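Local coordinates for protein urea carboxylase (Thermus thermophilus, PDB 3OEP) that is of unknown function but is a KipI-KipA homologue with cyclophilin-like domains, not the allophanate hydrolase it was taken for, at residues A[217-222]-A[368-373]; A[224-229]-A[282-287]; A[271-276]-A[331-336]. All coordinates share one frame; numbering follows the deposited sequence. Where two conformers were deposited one is given.

Interaction 1: residues A[217-222]-A[368-373]; sequences EPRLPA and GLEALR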
loop_
_atom_site.group_PDB
_atom_site.type_symbol
_atom_site.label_atom_id
_atom_site.label_comp_id
_atom_site.label_asym_id
_atom_site.label_seq_id
_atom_site.Cartn_x
_atom_site.Cartn_y
_atom_site.Cartn_z
ATOM N N GLU A 217 -5.424 -17.324 20.444
ATOM C CA GLU A 217 -4.850 -17.929 21.643
ATOM C C GLU A 217 -3.333 -17.773 21.613
ATOM O O GLU A 217 -2.615 -18.721 21.289
ATOM C CB GLU A 217 -5.238 -19.412 21.731
ATOM N N PRO A 218 -2.832 -16.565 21.937
ATOM C CA PRO A 218 -1.383 -16.384 21.938
ATOM C C PRO A 218 -0.701 -17.351 22.893
ATOM O O PRO A 218 -1.197 -17.590 24.005
ATOM C CB PRO A 218 -1.189 -14.926 22.394
ATOM C CG PRO A 218 -2.506 -14.461 22.872
ATOM C CD PRO A 218 -3.552 -15.327 22.281
ATOM N N ARG A 219 0.418 -17.909 22.447
ATOM C CA ARG A 219 1.155 -18.897 23.227
ATOM C C ARG A 219 1.752 -18.309 24.503
ATOM O O ARG A 219 1.809 -18.978 25.535
ATOM C CB ARG A 219 2.268 -19.506 22.374
ATOM C CG ARG A 219 1.765 -20.328 21.205
ATOM C CD ARG A 219 2.909 -20.939 20.403
ATOM N NE ARG A 219 3.490 -19.987 19.455
ATOM C CZ ARG A 219 4.542 -19.200 19.687
ATOM N NH1 ARG A 219 4.963 -18.383 18.731
ATOM N NH2 ARG A 219 5.179 -19.215 20.859
ATOM N N LEU A 220 2.197 -17.060 24.418
ATOM C CA LEU A 220 2.856 -16.369 25.523
ATOM C C LEU A 220 2.262 -14.967 25.696
ATOM O O LEU A 220 2.880 -13.967 25.304
ATOM C CB LEU A 220 4.355 -16.266 25.246
ATOM C CG LEU A 220 5.128 -17.577 25.118
ATOM C CD1 LEU A 220 6.501 -17.331 24.486
ATOM C CD2 LEU A 220 5.256 -18.249 26.476
ATOM N N PRO A 221 1.058 -14.879 26.286
ATOM C CA PRO A 221 0.414 -13.575 26.431
ATOM C C PRO A 221 1.325 -12.557 27.118
ATOM O O PRO A 221 1.949 -12.855 28.143
ATOM C CB PRO A 221 -0.822 -13.884 27.281
ATOM C CG PRO A 221 -1.101 -15.294 27.031
ATOM C CD PRO A 221 0.217 -15.963 26.820
ATOM N N ALA A 222 1.408 -11.370 26.532
ATOM C CA ALA A 222 2.398 -10.377 26.925
ATOM C C ALA A 222 1.777 -9.076 27.391
ATOM O O ALA A 222 2.224 -8.495 28.380
ATOM C CB ALA A 222 3.337 -10.107 25.764
ATOM N N GLY A 368 0.838 -11.448 22.217
ATOM C CA GLY A 368 1.773 -12.394 22.824
ATOM C C GLY A 368 3.172 -12.330 22.241
ATOM O O GLY A 368 3.382 -11.750 21.173
ATOM N N LEU A 369 4.131 -12.929 22.949
ATOM C CA LEU A 369 5.513 -13.017 22.480
ATOM C C LEU A 369 5.667 -14.150 21.457
ATOM O O LEU A 369 5.074 -15.227 21.603
ATOM C CB LEU A 369 6.475 -13.257 23.659
ATOM C CG LEU A 369 6.481 -12.216 24.782
ATOM C CD1 LEU A 369 7.452 -12.617 25.881
ATOM C CD2 LEU A 369 6.820 -10.826 24.244
ATOM N N GLU A 370 6.447 -13.903 20.410
ATOM C CA GLU A 370 6.750 -14.948 19.426
ATOM C C GLU A 370 7.576 -16.061 20.083
ATOM O O GLU A 370 7.345 -17.239 19.828
ATOM C CB GLU A 370 7.481 -14.362 18.212
ATOM C CG GLU A 370 8.095 -15.385 17.243
ATOM C CD GLU A 370 7.091 -16.390 16.697
ATOM O OE1 GLU A 370 7.510 -17.513 16.335
ATOM O OE2 GLU A 370 5.888 -16.067 16.627
ATOM N N ALA A 371 8.509 -15.667 20.947
ATOM C CA ALA A 371 9.366 -16.606 21.668
ATOM C C ALA A 371 9.925 -15.951 22.923
ATOM O O ALA A 371 9.907 -14.723 23.052
ATOM C CB ALA A 371 10.500 -17.070 20.776
ATOM N N LEU A 372 10.420 -16.773 23.845
ATOM C CA LEU A 372 11.099 -16.272 25.035
ATOM C C LEU A 372 12.568 -16.038 24.697
ATOM O O LEU A 372 13.336 -16.987 24.521
ATOM C CB LEU A 372 10.979 -17.254 26.207
ATOM C CG LEU A 372 9.604 -17.357 26.868
ATOM C CD1 LEU A 372 9.588 -18.491 27.896
ATOM C CD2 LEU A 372 9.216 -16.037 27.512
ATOM N N ARG A 373 12.944 -14.768 24.588
ATOM C CA ARG A 373 14.304 -14.374 24.230
ATOM C C ARG A 373 14.700 -13.231 25.163
ATOM O O ARG A 373 14.735 -12.066 24.752
ATOM C CB ARG A 373 14.375 -13.925 22.771
ATOM C CG ARG A 373 13.996 -14.992 21.761
ATOM C CD ARG A 373 15.126 -15.975 21.524
ATOM N NE ARG A 373 14.755 -17.006 20.554
ATOM C CZ ARG A 373 14.124 -18.146 20.843
ATOM N NH1 ARG A 373 13.766 -18.442 22.091
ATOM N NH2 ARG A 373 13.840 -19.003 19.867
HETATM O O HOH W 1 4.408 -18.225 15.644
HETATM O O HOH W 2 2.398 -15.537 22.066
#
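Leu220 makes the apolar centre here. Its CG is anti to the carbonyl carbon (chi1 -62°), and the side chain lies against the chain that leaves Gly368. Leu220 CB sits 4.0 Å from Leu369 CB. Further out, Leu220 CD1 meets Leu372 CG at 3.9 Å, the two leucines crossing obliquely. Leu369 has a second apolar neighbour, since its CD2 branch lies 3.9 Å from Ala222 CB. Beside this patch the backbones come very close. Pro221 and Gly368 form an antiparallel non-hydrogen-bonded pair with their CA atoms 4.0 Å apart, and Pro218 lays its CB against Gly368 CA.

The polar layer starts at the main chain. Leu369 N donates to Leu220 O at 2.9 Å, fairly straight at 161°, although the donor stands above the carbonyl plane. Just beyond, a water accepts from Leu220 N and donates to Leu369 O, so that the two residues are joined both directly and through water.

Arg219 closes the outer edge. Its chain bends at chi3 (-82°), so that NH1 and NH2 both converge end-on on one atom, the carbonyl oxygen of Glu370. NH1 reaches Glu370 O at 2.9 Å along a lone pair, whereas NH2 reaches the same oxygen at 3.1 Å from above the carbonyl plane. NH1 also makes a salt bridge to Glu370 OE2, 3.3 Å away, with the carboxylate turned almost perpendicular to the guanidinium. A second water bridges NH1 and OE2. Glu341 accepts from Arg219 N.

The contact ties the start of strand 221-225 to edge strand 366-368 of an antiparallel sheet in the cyclophilin-like carboxyltransferase A/B region. Ala222 bonds through its backbone to Leu286 and Leu367, and Ala222 and Leu369 both touch Leu289 of strand 289-295.

Interaction 2: residues A[224-229]-A[282-287]; sequences LVEEPG and VLTALR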
loop_
_atom_site.group_PDB
_atom_site.type_symbol
_atom_site.label_atom_id
_atom_site.label_comp_id
_atom_site.label_asym_id
_atom_site.label_seq_id
_atom_site.Cartn_x
_atom_site.Cartn_y
_atom_site.Cartn_z
ATOM N N LEU A 224 -1.993 -6.325 27.172
ATOM C CA LEU A 224 -3.389 -6.026 26.899
ATOM C C LEU A 224 -3.503 -4.606 26.390
ATOM O O LEU A 224 -2.944 -3.674 26.989
ATOM C CB LEU A 224 -4.220 -6.145 28.185
ATOM C CG LEU A 224 -5.677 -5.682 28.111
ATOM C CD1 LEU A 224 -6.530 -6.598 27.220
ATOM C CD2 LEU A 224 -6.265 -5.607 29.515
ATOM N N VAL A 225 -4.235 -4.441 25.294
ATOM C CA VAL A 225 -4.609 -3.124 24.814
ATOM C C VAL A 225 -5.843 -2.690 25.600
ATOM O O VAL A 225 -6.944 -3.206 25.384
ATOM C CB VAL A 225 -4.939 -3.133 23.308
ATOM C CG1 VAL A 225 -5.287 -1.710 22.835
ATOM C CG2 VAL A 225 -3.779 -3.726 22.515
ATOM N N GLU A 226 -5.654 -1.773 26.541
ATOM C CA GLU A 226 -6.767 -1.264 27.339
ATOM C C GLU A 226 -7.571 -0.243 26.547
ATOM O O GLU A 226 -8.810 -0.264 26.572
ATOM C CB GLU A 226 -6.269 -0.656 28.644
ATOM C CG GLU A 226 -5.666 -1.698 29.591
ATOM C CD GLU A 226 -5.974 -1.428 31.051
ATOM O OE1 GLU A 226 -7.096 -0.969 31.355
ATOM O OE2 GLU A 226 -5.107 -1.703 31.903
ATOM N N GLU A 227 -6.854 0.644 25.858
ATOM C CA GLU A 227 -7.449 1.646 24.982
ATOM C C GLU A 227 -6.603 1.727 23.712
ATOM O O GLU A 227 -5.375 1.746 23.789
ATOM C CB GLU A 227 -7.482 3.011 25.678
ATOM C CG GLU A 227 -7.959 2.954 27.128
ATOM C CD GLU A 227 -7.946 4.307 27.815
ATOM O OE1 GLU A 227 -8.147 5.329 27.128
ATOM O OE2 GLU A 227 -7.742 4.345 29.048
ATOM N N PRO A 228 -7.248 1.755 22.535
ATOM C CA PRO A 228 -6.481 1.924 21.313
ATOM C C PRO A 228 -6.085 3.379 21.115
ATOM O O PRO A 228 -6.732 4.280 21.649
ATOM C CB PRO A 228 -7.468 1.505 20.228
ATOM C CG PRO A 228 -8.774 1.880 20.773
ATOM C CD PRO A 228 -8.680 1.568 22.243
ATOM N N GLY A 229 -5.011 3.591 20.372
ATOM C CA GLY A 229 -4.688 4.911 19.859
ATOM C C GLY A 229 -5.447 5.133 18.562
ATOM O O GLY A 229 -6.369 4.381 18.221
ATOM N N VAL A 282 -3.119 2.763 25.278
ATOM C CA VAL A 282 -2.874 2.507 26.688
ATOM C C VAL A 282 -2.734 0.993 26.829
ATOM O O VAL A 282 -3.666 0.251 26.514
ATOM C CB VAL A 282 -4.031 3.023 27.556
ATOM C CG1 VAL A 282 -3.770 2.728 29.036
ATOM C CG2 VAL A 282 -4.249 4.528 27.323
ATOM N N LEU A 283 -1.568 0.547 27.291
ATOM C CA LEU A 283 -1.219 -0.873 27.299
ATOM C C LEU A 283 -0.851 -1.318 28.705
ATOM O O LEU A 283 -0.198 -0.582 29.439
ATOM C CB LEU A 283 -0.009 -1.131 26.393
ATOM C CG LEU A 283 -0.072 -0.622 24.961
ATOM C CD1 LEU A 283 1.271 -0.821 24.256
ATOM C CD2 LEU A 283 -1.222 -1.309 24.203
ATOM N N THR A 284 -1.234 -2.536 29.070
ATOM C CA THR A 284 -0.842 -3.086 30.367
ATOM C C THR A 284 -0.150 -4.439 30.183
ATOM O O THR A 284 -0.650 -5.310 29.468
ATOM C CB THR A 284 -2.052 -3.189 31.306
ATOM O OG1 THR A 284 -2.623 -1.885 31.461
ATOM C CG2 THR A 284 -1.638 -3.729 32.682
ATOM N N ALA A 285 1.013 -4.588 30.812
ATOM C CA ALA A 285 1.791 -5.818 30.738
ATOM C C ALA A 285 1.073 -6.946 31.478
ATOM O O ALA A 285 0.518 -6.735 32.554
ATOM C CB ALA A 285 3.193 -5.600 31.325
ATOM N N LEU A 286 1.084 -8.139 30.886
ATOM C CA LEU A 286 0.512 -9.338 31.511
ATOM C C LEU A 286 1.598 -10.265 32.067
ATOM O O LEU A 286 1.304 -11.275 32.722
ATOM C CB LEU A 286 -0.344 -10.087 30.493
ATOM C CG LEU A 286 -1.491 -9.265 29.901
ATOM C CD1 LEU A 286 -2.256 -10.094 28.882
ATOM C CD2 LEU A 286 -2.436 -8.744 31.012
ATOM N N ARG A 287 2.850 -9.912 31.808
ATOM C CA ARG A 287 4.011 -10.590 32.371
ATOM C C ARG A 287 5.103 -9.531 32.450
ATOM O O ARG A 287 4.951 -8.458 31.874
ATOM C CB ARG A 287 4.459 -11.739 31.469
ATOM C CG ARG A 287 4.864 -11.303 30.060
ATOM C CD ARG A 287 5.185 -12.493 29.159
ATOM N NE ARG A 287 6.457 -13.117 29.524
ATOM C CZ ARG A 287 6.634 -14.387 29.908
ATOM N NH1 ARG A 287 5.618 -15.247 29.976
ATOM N NH2 ARG A 287 7.858 -14.808 30.217
#
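Two carboxylates are the flat groups here, and each is used differently. Glu226 turns its OE2 to Thr284, whose OG1 donates to it at 2.5 Å, a very short bond. The hydroxyl meets the anti lone pair of OE2, the one away from the other oxygen. The glutamate gets there by a bend at chi2 (-143°), crossing Thr284 obliquely. Thr284 OG1 is also bonded to Thr320 OG1, so the hydroxyl is held from two sides and is probably well fixed. The carboxylate of Glu227 instead lies along Val282: the two side chains run side by side in the same direction, with Glu227 CD 3.7 Å from Val282 CG2.

The backbones pair as antiparallel strands. Leu224 and Thr284 are a hydrogen-bonded pair, with Leu224 N reaching Thr284 O at 2.8 Å and Thr284 N reaching Leu224 O at 2.9 Å. Val225 and Leu283 follow as a non-hydrogen-bonded pair, side by side on the other face of the sheet, with Val225 CG2 3.9 Å from Leu283 CD2. Then the register slips by one residue. Glu226 and Glu227 both face Val282, a classic beta bulge, and Val282 O takes two donors: Glu226 N at 2.8 Å, nearly along the C=O axis, and Glu227 N, on a lone pair and longer at 3.3 Å. Val282 N answers to Glu227 O at 2.9 Å. The chain turns its corner at Glu226, within the bulge.

On the far side of strand 282-285, Leu283 pairs through its backbone with Leu321 of strand 320-325, and its buried side chain packs on Trp315 of strand 311-315. Beyond strand 221-225, Val225 bonds to Gly364 and Asp365, while Leu224 and Leu286 both touch Val366 of strand 366-368.

Interaction 3: residues A[271-276]-A[331-336]; sequences APLLEF and RGYLAV
Main-chain hydrogen bonds set the register between strands 273-276 and 331-336, which run antiparallel. Leu274 and Leu334 form one hydrogen-bonded pair, with Leu274 N 3.0 Å from Leu334 O and Leu334 N 2.9 Å from Leu274 O. Phe276 and Gly332 form the other, while Glu275 and Tyr333 make the non-hydrogen-bonded pair between them. At the far end a water links Pro272 O to Val336 N.

Charged and polar groups gather on the Glu275 face. The Glu275 chain is extended, with CG anti to the backbone N (chi1 179°), and lies alongside Tyr333, its carboxylate nearly perpendicular to the ring. Tyr333 OH donates to Glu275 OE2 at 2.7 Å. Arg331 NH1 forms a salt bridge to Glu275 OE1 at 2.9 Å, coming from above the carboxylate plane. Arg420 joins the same OE1, Leu253 N reaches OE2 and Gly481 O ties down Arg331 NE, so this buried carboxylate is well compensated; the two arginines probably keep it ionised.

The pair lies inside an antiparallel sheet, flanked by strands 233-235 and 289-295, in the cyclophilin-like carboxyltransferase A/B region.

Apolar contacts occupy both faces. Phe276 adopts the crowded rotamer (chi1 48°), which folds its ring back over its cross-strand partner: Gly332 CA lies 4.1 Å from the ring centroid, a CH-pi contact over the face. On the Tyr333 side, Leu273 CD1 packs 4.0 Å from Ala335 CB, and helix 255-264 covers Tyr333 and Ala335.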
loop_
_atom_site.group_PDB
_atom_site.type_symbol
_atom_site.label_atom_id
_atom_site.label_comp_id
_atom_site.label_asym_id
_atom_site.label_seq_id
_atom_site.Cartn_x
_atom_site.Cartn_y
_atom_site.Cartn_z
ATOM N N ALA A 271 11.393 -7.986 13.097
ATOM C CA ALA A 271 10.471 -8.707 13.988
ATOM C C ALA A 271 9.205 -7.873 14.223
ATOM O O ALA A 271 9.275 -6.645 14.249
ATOM C CB ALA A 271 11.137 -9.027 15.319
ATOM N N PRO A 272 8.042 -8.533 14.392
ATOM C CA PRO A 272 6.834 -7.719 14.543
ATOM C C PRO A 272 6.841 -6.835 15.792
ATOM O O PRO A 272 7.163 -7.309 16.890
ATOM C CB PRO A 272 5.715 -8.762 14.629
ATOM C CG PRO A 272 6.238 -9.935 13.897
ATOM C CD PRO A 272 7.713 -9.961 14.233
ATOM N N LEU A 273 6.477 -5.568 15.611
ATOM C CA LEU A 273 6.395 -4.608 16.708
ATOM C C LEU A 273 5.207 -3.684 16.463
ATOM O O LEU A 273 4.525 -3.811 15.441
ATOM C CB LEU A 273 7.716 -3.833 16.865
ATOM C CG LEU A 273 8.033 -2.646 15.948
ATOM C CD1 LEU A 273 9.403 -2.076 16.304
ATOM C CD2 LEU A 273 7.982 -3.022 14.505
ATOM N N LEU A 274 4.945 -2.794 17.417
ATOM C CA LEU A 274 3.809 -1.884 17.343
ATOM C C LEU A 274 4.224 -0.519 16.790
ATOM O O LEU A 274 5.202 0.055 17.240
ATOM C CB LEU A 274 3.203 -1.709 18.734
ATOM C CG LEU A 274 1.843 -1.019 18.805
ATOM C CD1 LEU A 274 0.847 -1.712 17.898
ATOM C CD2 LEU A 274 1.340 -1.005 20.242
ATOM N N GLU A 275 3.469 -0.021 15.808
ATOM C CA GLU A 275 3.607 1.343 15.313
ATOM C C GLU A 275 2.345 2.082 15.737
ATOM O O GLU A 275 1.246 1.543 15.618
ATOM C CB GLU A 275 3.712 1.377 13.784
ATOM C CG GLU A 275 3.840 2.788 13.215
ATOM C CD GLU A 275 3.761 2.824 11.705
ATOM O OE1 GLU A 275 2.672 3.157 11.195
ATOM O OE2 GLU A 275 4.784 2.536 11.039
ATOM N N PHE A 276 2.499 3.307 16.227
ATOM C CA PHE A 276 1.352 4.170 16.512
ATOM C C PHE A 276 1.639 5.603 16.095
ATOM O O PHE A 276 2.788 6.047 16.095
ATOM C CB PHE A 276 0.957 4.114 17.992
ATOM C CG PHE A 276 2.109 4.273 18.933
ATOM C CD1 PHE A 276 2.407 5.505 19.489
ATOM C CD2 PHE A 276 2.904 3.180 19.261
ATOM C CE1 PHE A 276 3.481 5.644 20.355
ATOM C CE2 PHE A 276 3.982 3.319 20.122
ATOM C CZ PHE A 276 4.265 4.550 20.670
ATOM N N ARG A 331 5.056 9.646 15.049
ATOM C CA ARG A 331 5.024 8.190 14.903
ATOM C C ARG A 331 6.032 7.498 15.811
ATOM O O ARG A 331 7.235 7.728 15.720
ATOM C CB ARG A 331 5.275 7.818 13.447
ATOM C CG ARG A 331 4.935 6.389 13.069
ATOM C CD ARG A 331 4.903 6.235 11.542
ATOM N NE ARG A 331 4.020 7.241 10.946
ATOM C CZ ARG A 331 2.717 7.101 10.714
ATOM N NH1 ARG A 331 2.093 5.953 10.934
ATOM N NH2 ARG A 331 2.038 8.121 10.208
ATOM N N GLY A 332 5.515 6.641 16.681
ATOM C CA GLY A 332 6.331 5.902 17.637
ATOM C C GLY A 332 6.277 4.407 17.395
ATOM O O GLY A 332 5.365 3.903 16.717
ATOM N N TYR A 333 7.268 3.709 17.954
ATOM C CA TYR A 333 7.403 2.259 17.861
ATOM C C TYR A 333 7.651 1.649 19.229
ATOM O O TYR A 333 8.448 2.164 20.012
ATOM C CB TYR A 333 8.558 1.880 16.923
ATOM C CG TYR A 333 8.254 2.323 15.530
ATOM C CD1 TYR A 333 8.605 3.594 15.099
ATOM C CD2 TYR A 333 7.519 1.506 14.674
ATOM C CE1 TYR A 333 8.267 4.030 13.827
ATOM C CE2 TYR A 333 7.177 1.932 13.404
ATOM C CZ TYR A 333 7.551 3.187 12.984
ATOM O OH TYR A 333 7.196 3.608 11.723
ATOM N N LEU A 334 6.961 0.550 19.509
ATOM C CA LEU A 334 7.187 -0.204 20.731
ATOM C C LEU A 334 7.535 -1.633 20.353
ATOM O O LEU A 334 6.725 -2.325 19.739
ATOM C CB LEU A 334 5.948 -0.177 21.616
ATOM C CG LEU A 334 6.077 -0.851 22.983
ATOM C CD1 LEU A 334 7.004 -0.049 23.882
ATOM C CD2 LEU A 334 4.695 -1.015 23.611
ATOM N N ALA A 335 8.743 -2.056 20.716
ATOM C CA ALA A 335 9.203 -3.427 20.513
ATOM C C ALA A 335 9.241 -4.149 21.851
ATOM O O ALA A 335 9.389 -3.519 22.900
ATOM C CB ALA A 335 10.578 -3.431 19.875
ATOM N N VAL A 336 9.092 -5.468 21.810
ATOM C CA VAL A 336 9.235 -6.298 23.002
ATOM C C VAL A 336 10.229 -7.410 22.723
ATOM O O VAL A 336 10.275 -7.952 21.618
ATOM C CB VAL A 336 7.883 -6.887 23.469
ATOM C CG1 VAL A 336 6.921 -5.755 23.848
ATOM C CG2 VAL A 336 7.281 -7.778 22.398
HETATM O O HOH W 3 9.084 -6.366 18.783
#

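Interactions 1 and 2 share strand 221-225: interaction 2 pairs it with strand 282-285, while interaction 1 joins its start to the end of edge strand 366-368 and the loop that follows. Interaction 3 belongs to a second sheet. The first two are partly buried. In interaction 1 the arginine-glutamate pair and its waters sit at an exposed margin; in interaction 2 an exposed glutamate reaches in to a buried threonine hydroxyl. Interaction 3 is wholly buried, so its charged groups are enclosed and matched by several partners. Leu283 CD1 links the sheets, packing 3.5 Å from Leu334 CD2 and touching Leu274. Leu369, just after strand 366-368, packs on Val336, and Arg287 packs on Leu369 and Leu372.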